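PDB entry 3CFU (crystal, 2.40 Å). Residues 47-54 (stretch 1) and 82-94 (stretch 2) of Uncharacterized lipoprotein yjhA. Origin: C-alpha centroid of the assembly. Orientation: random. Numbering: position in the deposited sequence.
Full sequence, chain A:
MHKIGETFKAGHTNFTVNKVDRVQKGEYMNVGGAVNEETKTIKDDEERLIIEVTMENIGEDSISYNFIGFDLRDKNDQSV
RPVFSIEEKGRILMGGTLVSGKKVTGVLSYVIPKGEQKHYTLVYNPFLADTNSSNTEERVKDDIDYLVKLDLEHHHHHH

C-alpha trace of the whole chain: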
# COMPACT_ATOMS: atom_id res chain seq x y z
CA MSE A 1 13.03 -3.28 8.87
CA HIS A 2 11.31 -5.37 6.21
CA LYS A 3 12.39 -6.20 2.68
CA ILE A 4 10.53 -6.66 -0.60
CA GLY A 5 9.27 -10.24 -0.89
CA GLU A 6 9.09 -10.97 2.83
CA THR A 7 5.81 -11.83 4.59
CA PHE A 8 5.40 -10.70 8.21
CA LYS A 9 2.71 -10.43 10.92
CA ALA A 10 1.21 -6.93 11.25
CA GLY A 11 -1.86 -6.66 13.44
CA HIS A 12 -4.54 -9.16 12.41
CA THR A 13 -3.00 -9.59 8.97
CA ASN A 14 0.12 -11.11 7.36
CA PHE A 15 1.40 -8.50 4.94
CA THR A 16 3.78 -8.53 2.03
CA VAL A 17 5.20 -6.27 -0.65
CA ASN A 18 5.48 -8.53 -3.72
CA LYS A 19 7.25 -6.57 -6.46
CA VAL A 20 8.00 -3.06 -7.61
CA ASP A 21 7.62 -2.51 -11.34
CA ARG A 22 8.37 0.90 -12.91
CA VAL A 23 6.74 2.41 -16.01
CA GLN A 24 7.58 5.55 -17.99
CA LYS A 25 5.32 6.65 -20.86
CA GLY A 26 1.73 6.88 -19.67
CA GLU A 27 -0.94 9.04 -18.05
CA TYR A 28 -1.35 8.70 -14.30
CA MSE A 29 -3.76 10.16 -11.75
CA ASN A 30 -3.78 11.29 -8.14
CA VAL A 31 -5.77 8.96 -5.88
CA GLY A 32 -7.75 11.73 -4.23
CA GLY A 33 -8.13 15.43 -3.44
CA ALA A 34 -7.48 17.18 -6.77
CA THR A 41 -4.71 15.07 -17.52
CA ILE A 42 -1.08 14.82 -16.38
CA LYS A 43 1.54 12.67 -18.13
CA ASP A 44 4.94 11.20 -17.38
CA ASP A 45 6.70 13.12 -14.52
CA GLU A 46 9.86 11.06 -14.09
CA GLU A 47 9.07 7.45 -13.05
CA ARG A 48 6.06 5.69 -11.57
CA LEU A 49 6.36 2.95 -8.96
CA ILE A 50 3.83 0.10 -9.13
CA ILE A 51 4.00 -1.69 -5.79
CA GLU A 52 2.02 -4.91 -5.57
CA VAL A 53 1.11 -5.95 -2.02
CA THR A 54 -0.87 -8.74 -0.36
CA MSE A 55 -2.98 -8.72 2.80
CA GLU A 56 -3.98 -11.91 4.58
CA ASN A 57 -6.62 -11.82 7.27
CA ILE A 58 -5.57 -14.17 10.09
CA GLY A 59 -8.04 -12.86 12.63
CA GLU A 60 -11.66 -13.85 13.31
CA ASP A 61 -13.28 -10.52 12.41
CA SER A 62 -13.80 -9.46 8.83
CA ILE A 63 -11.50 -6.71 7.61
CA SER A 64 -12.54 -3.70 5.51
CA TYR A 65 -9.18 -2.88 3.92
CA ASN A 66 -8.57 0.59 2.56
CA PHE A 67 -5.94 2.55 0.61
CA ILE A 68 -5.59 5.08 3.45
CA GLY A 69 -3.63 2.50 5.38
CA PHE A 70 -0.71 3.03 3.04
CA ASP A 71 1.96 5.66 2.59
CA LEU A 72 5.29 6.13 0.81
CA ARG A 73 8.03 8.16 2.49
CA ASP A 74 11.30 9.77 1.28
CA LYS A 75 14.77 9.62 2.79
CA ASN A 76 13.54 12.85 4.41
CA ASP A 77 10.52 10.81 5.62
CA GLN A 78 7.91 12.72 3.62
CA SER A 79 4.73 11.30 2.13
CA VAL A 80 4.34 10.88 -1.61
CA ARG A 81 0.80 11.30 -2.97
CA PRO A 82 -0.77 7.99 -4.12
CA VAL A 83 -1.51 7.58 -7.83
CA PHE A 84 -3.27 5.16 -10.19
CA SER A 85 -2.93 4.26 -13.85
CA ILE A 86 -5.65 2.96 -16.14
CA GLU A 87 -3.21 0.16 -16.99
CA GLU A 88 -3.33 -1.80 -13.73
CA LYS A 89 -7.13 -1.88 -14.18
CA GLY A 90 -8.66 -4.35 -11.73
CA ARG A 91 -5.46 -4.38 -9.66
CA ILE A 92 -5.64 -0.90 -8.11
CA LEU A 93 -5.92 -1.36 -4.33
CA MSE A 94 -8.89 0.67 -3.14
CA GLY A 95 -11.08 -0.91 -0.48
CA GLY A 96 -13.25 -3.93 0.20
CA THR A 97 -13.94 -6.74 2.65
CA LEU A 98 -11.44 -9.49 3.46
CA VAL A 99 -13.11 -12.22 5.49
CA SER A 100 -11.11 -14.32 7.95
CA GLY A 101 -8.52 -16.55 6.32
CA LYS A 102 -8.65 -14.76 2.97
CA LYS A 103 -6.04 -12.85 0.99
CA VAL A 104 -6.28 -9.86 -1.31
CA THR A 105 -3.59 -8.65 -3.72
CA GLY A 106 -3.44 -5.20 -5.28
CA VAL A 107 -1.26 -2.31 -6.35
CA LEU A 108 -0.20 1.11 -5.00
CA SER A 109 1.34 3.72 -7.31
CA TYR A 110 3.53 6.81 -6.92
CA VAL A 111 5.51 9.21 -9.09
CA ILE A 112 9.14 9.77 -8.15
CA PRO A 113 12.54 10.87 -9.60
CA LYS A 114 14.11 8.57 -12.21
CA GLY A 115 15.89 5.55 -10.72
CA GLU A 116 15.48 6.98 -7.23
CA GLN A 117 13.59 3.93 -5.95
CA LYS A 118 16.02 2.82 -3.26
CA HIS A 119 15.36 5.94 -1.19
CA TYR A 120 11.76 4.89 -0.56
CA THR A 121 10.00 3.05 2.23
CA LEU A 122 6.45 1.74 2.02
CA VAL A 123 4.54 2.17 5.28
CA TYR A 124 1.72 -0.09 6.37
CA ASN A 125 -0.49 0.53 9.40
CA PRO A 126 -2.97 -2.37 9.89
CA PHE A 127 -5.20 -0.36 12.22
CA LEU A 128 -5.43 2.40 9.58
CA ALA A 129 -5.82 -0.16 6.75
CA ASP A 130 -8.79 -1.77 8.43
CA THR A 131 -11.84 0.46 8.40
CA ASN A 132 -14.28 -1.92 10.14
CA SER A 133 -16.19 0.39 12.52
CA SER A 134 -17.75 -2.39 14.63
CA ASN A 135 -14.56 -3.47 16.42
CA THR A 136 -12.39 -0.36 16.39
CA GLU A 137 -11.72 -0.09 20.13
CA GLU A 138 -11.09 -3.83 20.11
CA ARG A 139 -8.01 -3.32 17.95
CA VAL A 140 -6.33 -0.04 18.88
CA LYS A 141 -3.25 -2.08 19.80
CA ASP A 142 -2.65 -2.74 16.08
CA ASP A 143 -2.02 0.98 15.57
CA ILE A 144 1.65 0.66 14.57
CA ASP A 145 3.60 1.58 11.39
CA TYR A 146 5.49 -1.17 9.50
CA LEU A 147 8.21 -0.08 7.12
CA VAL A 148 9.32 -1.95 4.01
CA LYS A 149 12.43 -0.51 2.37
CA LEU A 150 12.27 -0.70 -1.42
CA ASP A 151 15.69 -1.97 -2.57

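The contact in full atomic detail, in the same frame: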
# COMPACT_ATOMS: atom_id res chain seq x y z
N GLU A 47 9.28 8.90 -13.09
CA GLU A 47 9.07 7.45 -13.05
C GLU A 47 7.97 7.09 -12.05
O GLU A 47 7.87 7.69 -10.97
CB GLU A 47 10.37 6.75 -12.68
N ARG A 48 7.15 6.11 -12.41
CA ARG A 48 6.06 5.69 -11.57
C ARG A 48 6.27 4.30 -10.97
O ARG A 48 6.48 3.33 -11.70
CB ARG A 48 4.74 5.69 -12.38
CG ARG A 48 3.49 5.49 -11.54
CD ARG A 48 2.24 5.92 -12.30
NE ARG A 48 2.03 5.12 -13.51
CZ ARG A 48 1.61 3.86 -13.50
NH1 ARG A 48 1.35 3.25 -12.35
NH2 ARG A 48 1.46 3.20 -14.64
N LEU A 49 6.23 4.23 -9.65
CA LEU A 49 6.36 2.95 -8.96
C LEU A 49 4.99 2.24 -8.99
O LEU A 49 3.94 2.87 -8.90
CB LEU A 49 6.76 3.17 -7.50
CG LEU A 49 8.23 3.54 -7.27
CD1 LEU A 49 8.67 4.57 -8.29
CD2 LEU A 49 8.43 4.07 -5.86
N ILE A 50 5.04 0.92 -9.14
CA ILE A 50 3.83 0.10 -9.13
C ILE A 50 4.09 -1.00 -8.12
O ILE A 50 4.57 -2.07 -8.48
CB ILE A 50 3.52 -0.57 -10.47
CG1 ILE A 50 3.29 0.48 -11.56
CG2 ILE A 50 2.29 -1.47 -10.33
CD1 ILE A 50 4.55 1.20 -11.97
N ILE A 51 3.79 -0.72 -6.86
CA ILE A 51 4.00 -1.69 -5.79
C ILE A 51 2.80 -2.61 -5.66
O ILE A 51 1.67 -2.16 -5.53
CB ILE A 51 4.24 -0.98 -4.44
CG1 ILE A 51 5.47 -0.07 -4.55
CG2 ILE A 51 4.45 -2.01 -3.34
CD1 ILE A 51 5.62 0.92 -3.42
N GLU A 52 3.07 -3.91 -5.72
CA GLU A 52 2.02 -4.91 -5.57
C GLU A 52 2.19 -5.44 -4.15
O GLU A 52 3.30 -5.80 -3.75
CB GLU A 52 2.18 -6.06 -6.57
CG GLU A 52 1.07 -7.09 -6.46
CD GLU A 52 1.27 -8.28 -7.38
OE1 GLU A 52 2.20 -9.08 -7.13
OE2 GLU A 52 0.50 -8.41 -8.35
N VAL A 53 1.09 -5.48 -3.40
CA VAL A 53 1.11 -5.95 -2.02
C VAL A 53 -0.01 -6.98 -1.79
O VAL A 53 -0.95 -7.08 -2.58
CB VAL A 53 0.94 -4.76 -1.01
CG1 VAL A 53 2.03 -3.72 -1.23
CG2 VAL A 53 -0.42 -4.11 -1.17
N THR A 54 0.11 -7.74 -0.71
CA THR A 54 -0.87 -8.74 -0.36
C THR A 54 -1.20 -8.65 1.12
O THR A 54 -0.31 -8.49 1.95
CB THR A 54 -0.36 -10.18 -0.63
OG1 THR A 54 -0.26 -10.39 -2.04
CG2 THR A 54 -1.31 -11.22 -0.03
N PRO A 82 -0.50 9.25 -3.41
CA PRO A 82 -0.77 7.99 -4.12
C PRO A 82 -1.33 8.28 -5.52
O PRO A 82 -1.99 9.29 -5.73
CB PRO A 82 -1.78 7.30 -3.21
CG PRO A 82 -2.53 8.44 -2.61
CD PRO A 82 -1.44 9.43 -2.29
N VAL A 83 -1.07 7.39 -6.46
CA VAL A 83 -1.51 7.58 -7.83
C VAL A 83 -2.09 6.28 -8.39
O VAL A 83 -1.95 5.23 -7.77
CB VAL A 83 -0.28 7.99 -8.73
CG1 VAL A 83 -0.43 7.43 -10.13
CG2 VAL A 83 -0.13 9.51 -8.77
N PHE A 84 -2.78 6.36 -9.52
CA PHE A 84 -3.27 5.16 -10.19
C PHE A 84 -3.28 5.31 -11.70
O PHE A 84 -3.57 6.39 -12.23
CB PHE A 84 -4.65 4.72 -9.69
CG PHE A 84 -5.77 5.66 -10.01
CD1 PHE A 84 -5.87 6.88 -9.35
CD2 PHE A 84 -6.76 5.31 -10.93
CE1 PHE A 84 -6.94 7.73 -9.58
CE2 PHE A 84 -7.84 6.16 -11.17
CZ PHE A 84 -7.92 7.37 -10.49
N SER A 85 -2.93 4.24 -12.39
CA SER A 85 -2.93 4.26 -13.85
C SER A 85 -4.02 3.34 -14.36
O SER A 85 -4.35 2.33 -13.73
CB SER A 85 -1.58 3.83 -14.42
OG SER A 85 -1.55 4.05 -15.83
N ILE A 86 -4.58 3.71 -15.50
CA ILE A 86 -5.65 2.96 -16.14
C ILE A 86 -5.14 1.57 -16.55
O ILE A 86 -5.93 0.66 -16.80
CB ILE A 86 -6.14 3.70 -17.42
CG1 ILE A 86 -6.35 5.19 -17.10
CG2 ILE A 86 -7.42 3.07 -17.94
CD1 ILE A 86 -5.07 6.02 -17.15
N GLU A 87 -3.82 1.43 -16.60
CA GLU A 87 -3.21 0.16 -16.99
C GLU A 87 -3.48 -0.97 -16.00
O GLU A 87 -4.03 -2.00 -16.38
CB GLU A 87 -1.70 0.35 -17.19
CG GLU A 87 -1.35 1.33 -18.31
CD GLU A 87 0.14 1.56 -18.43
OE1 GLU A 87 0.86 0.61 -18.81
OE2 GLU A 87 0.59 2.69 -18.14
N GLU A 88 -3.11 -0.77 -14.74
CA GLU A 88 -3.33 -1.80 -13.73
C GLU A 88 -4.82 -1.84 -13.36
O GLU A 88 -5.18 -1.88 -12.18
CB GLU A 88 -2.49 -1.52 -12.48
CG GLU A 88 -1.12 -0.92 -12.76
CD GLU A 88 -1.20 0.55 -13.11
OE1 GLU A 88 -1.73 1.33 -12.29
OE2 GLU A 88 -0.75 0.93 -14.21
N LYS A 89 -5.68 -1.83 -14.38
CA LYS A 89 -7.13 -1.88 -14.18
C LYS A 89 -7.50 -3.22 -13.53
O LYS A 89 -7.10 -4.28 -14.02
CB LYS A 89 -7.85 -1.71 -15.51
N GLY A 90 -8.26 -3.15 -12.44
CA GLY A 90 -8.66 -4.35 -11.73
C GLY A 90 -7.67 -4.72 -10.63
O GLY A 90 -7.96 -5.56 -9.78
N ARG A 91 -6.50 -4.09 -10.65
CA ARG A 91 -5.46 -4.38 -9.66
C ARG A 91 -5.29 -3.26 -8.64
O ARG A 91 -4.76 -3.48 -7.55
CB ARG A 91 -4.11 -4.62 -10.36
CG ARG A 91 -4.09 -5.78 -11.35
CD ARG A 91 -2.78 -5.80 -12.14
NE ARG A 91 -1.64 -6.16 -11.31
CZ ARG A 91 -0.41 -5.68 -11.46
NH1 ARG A 91 -0.15 -4.79 -12.41
NH2 ARG A 91 0.57 -6.08 -10.66
N ILE A 92 -5.74 -2.06 -8.99
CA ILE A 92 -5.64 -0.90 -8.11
C ILE A 92 -6.26 -1.18 -6.74
O ILE A 92 -7.45 -1.47 -6.65
CB ILE A 92 -6.36 0.33 -8.72
CG1 ILE A 92 -5.81 0.62 -10.13
CG2 ILE A 92 -6.18 1.53 -7.82
CD1 ILE A 92 -4.32 0.94 -10.17
N LEU A 93 -5.44 -1.11 -5.69
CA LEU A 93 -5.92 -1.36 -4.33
C LEU A 93 -6.76 -0.18 -3.84
O LEU A 93 -6.24 0.92 -3.69
CB LEU A 93 -4.73 -1.59 -3.39
CG LEU A 93 -5.02 -2.03 -1.95
CD1 LEU A 93 -3.70 -2.40 -1.28
CD2 LEU A 93 -5.71 -0.93 -1.18
N MSE A 94 -8.03 -0.41 -3.58
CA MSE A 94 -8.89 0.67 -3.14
C MSE A 94 -9.50 0.41 -1.77
O MSE A 94 -9.16 1.08 -0.79
CB MSE A 94 -9.99 0.89 -4.18
CG MSE A 94 -10.24 2.33 -4.52
SE MSE A 94 -8.64 3.25 -5.18
CE MSE A 94 -8.97 3.03 -7.07
O HOH W 1 0.36 5.22 -17.08

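Residues 47-54 form a strand, and residues 82-94 run alongside it, with a short strand that includes V83 and F84, and mostly irregular beyond it. The two stretches meet through side chains alone: no backbone hydrogen bond joins them, and even the nearest C-alpha pairs stand well apart, with R48 CA 8.7 Å from V83 CA and E52 CA 8.5 Å from R91 CA. The surface buried between them is modest, 349 Å², and most of its polar content is concentrated on two arginines, one contributed by each stretch.

R48 covers the most ground. Its CA-to-CB bond points toward the second stretch, and with chi1 and chi2 both t the chain extends past V83, where R48 CD packs 3.8 Å from V83 CG1. The guanidinium then reaches S85, E87 and E88. R48 NH2 donates a hydrogen bond to E88 OE2 at 3.2 Å, with an N-H...O angle of 142°, and the pair also forms a salt bridge. A second, long salt bridge links R48 NH2 to E87 OE2 at 3.6 Å. Both carboxylate oxygens lie at the edge of the guanidinium, near its plane, whereas S85 CB sits over one face, 3.1 Å from R48 NH2. That placement also leaves the serine hydroxyl poorly aligned: R48 NH2 and S85 OG are 3.3 Å apart, but the angle does not support a hydrogen bond.

A water bridges the three side chains, R48, S85 and E87. It donates to E87 OE2 at 2.8 Å and forms a hydrogen bond of 2.6 Å with S85 OG, so the hydroxyl is satisfied without the arginine. The same water accepts a weak hydrogen bond from R48 NH2 at 3.4 Å, giving that nitrogen a further acceptor. R48 NH1 is satisfied elsewhere in the structure.

The two carboxylate oxygens of E88 have different partners. While OE2 faces the arginine, E88 OE1 accepts a hydrogen bond from S85 N at 3.1 Å, tying the side chain back to the backbone of its own stretch. E88 OE1 also lies 3.2 Å from S85 O, but both are acceptors and no bond forms between them. The backbone contributes to the turn as well: R91 N donates to E88 O at 3.0 Å, and I92 N makes a weak hydrogen bond of 3.2 Å to the same E88 O. The aliphatic part of E88 is used too, with E88 CG 4.2 Å from I50 CG2.

Farther along, the charges are reversed. E52 leaves its strand sideways, but the extended side chain brings its carboxylate nearer to R91, whose CA-to-CB bond points toward the strand. R91 NH2 donates to E52 OE2 at 3.3 Å with a nearly straight angle of 166°, again within a salt bridge, and the oxygen lies at the edge of the guanidinium. Beyond this pair the contact becomes apolar, where V53 CG2 meets L93 CD1 at 3.7 Å.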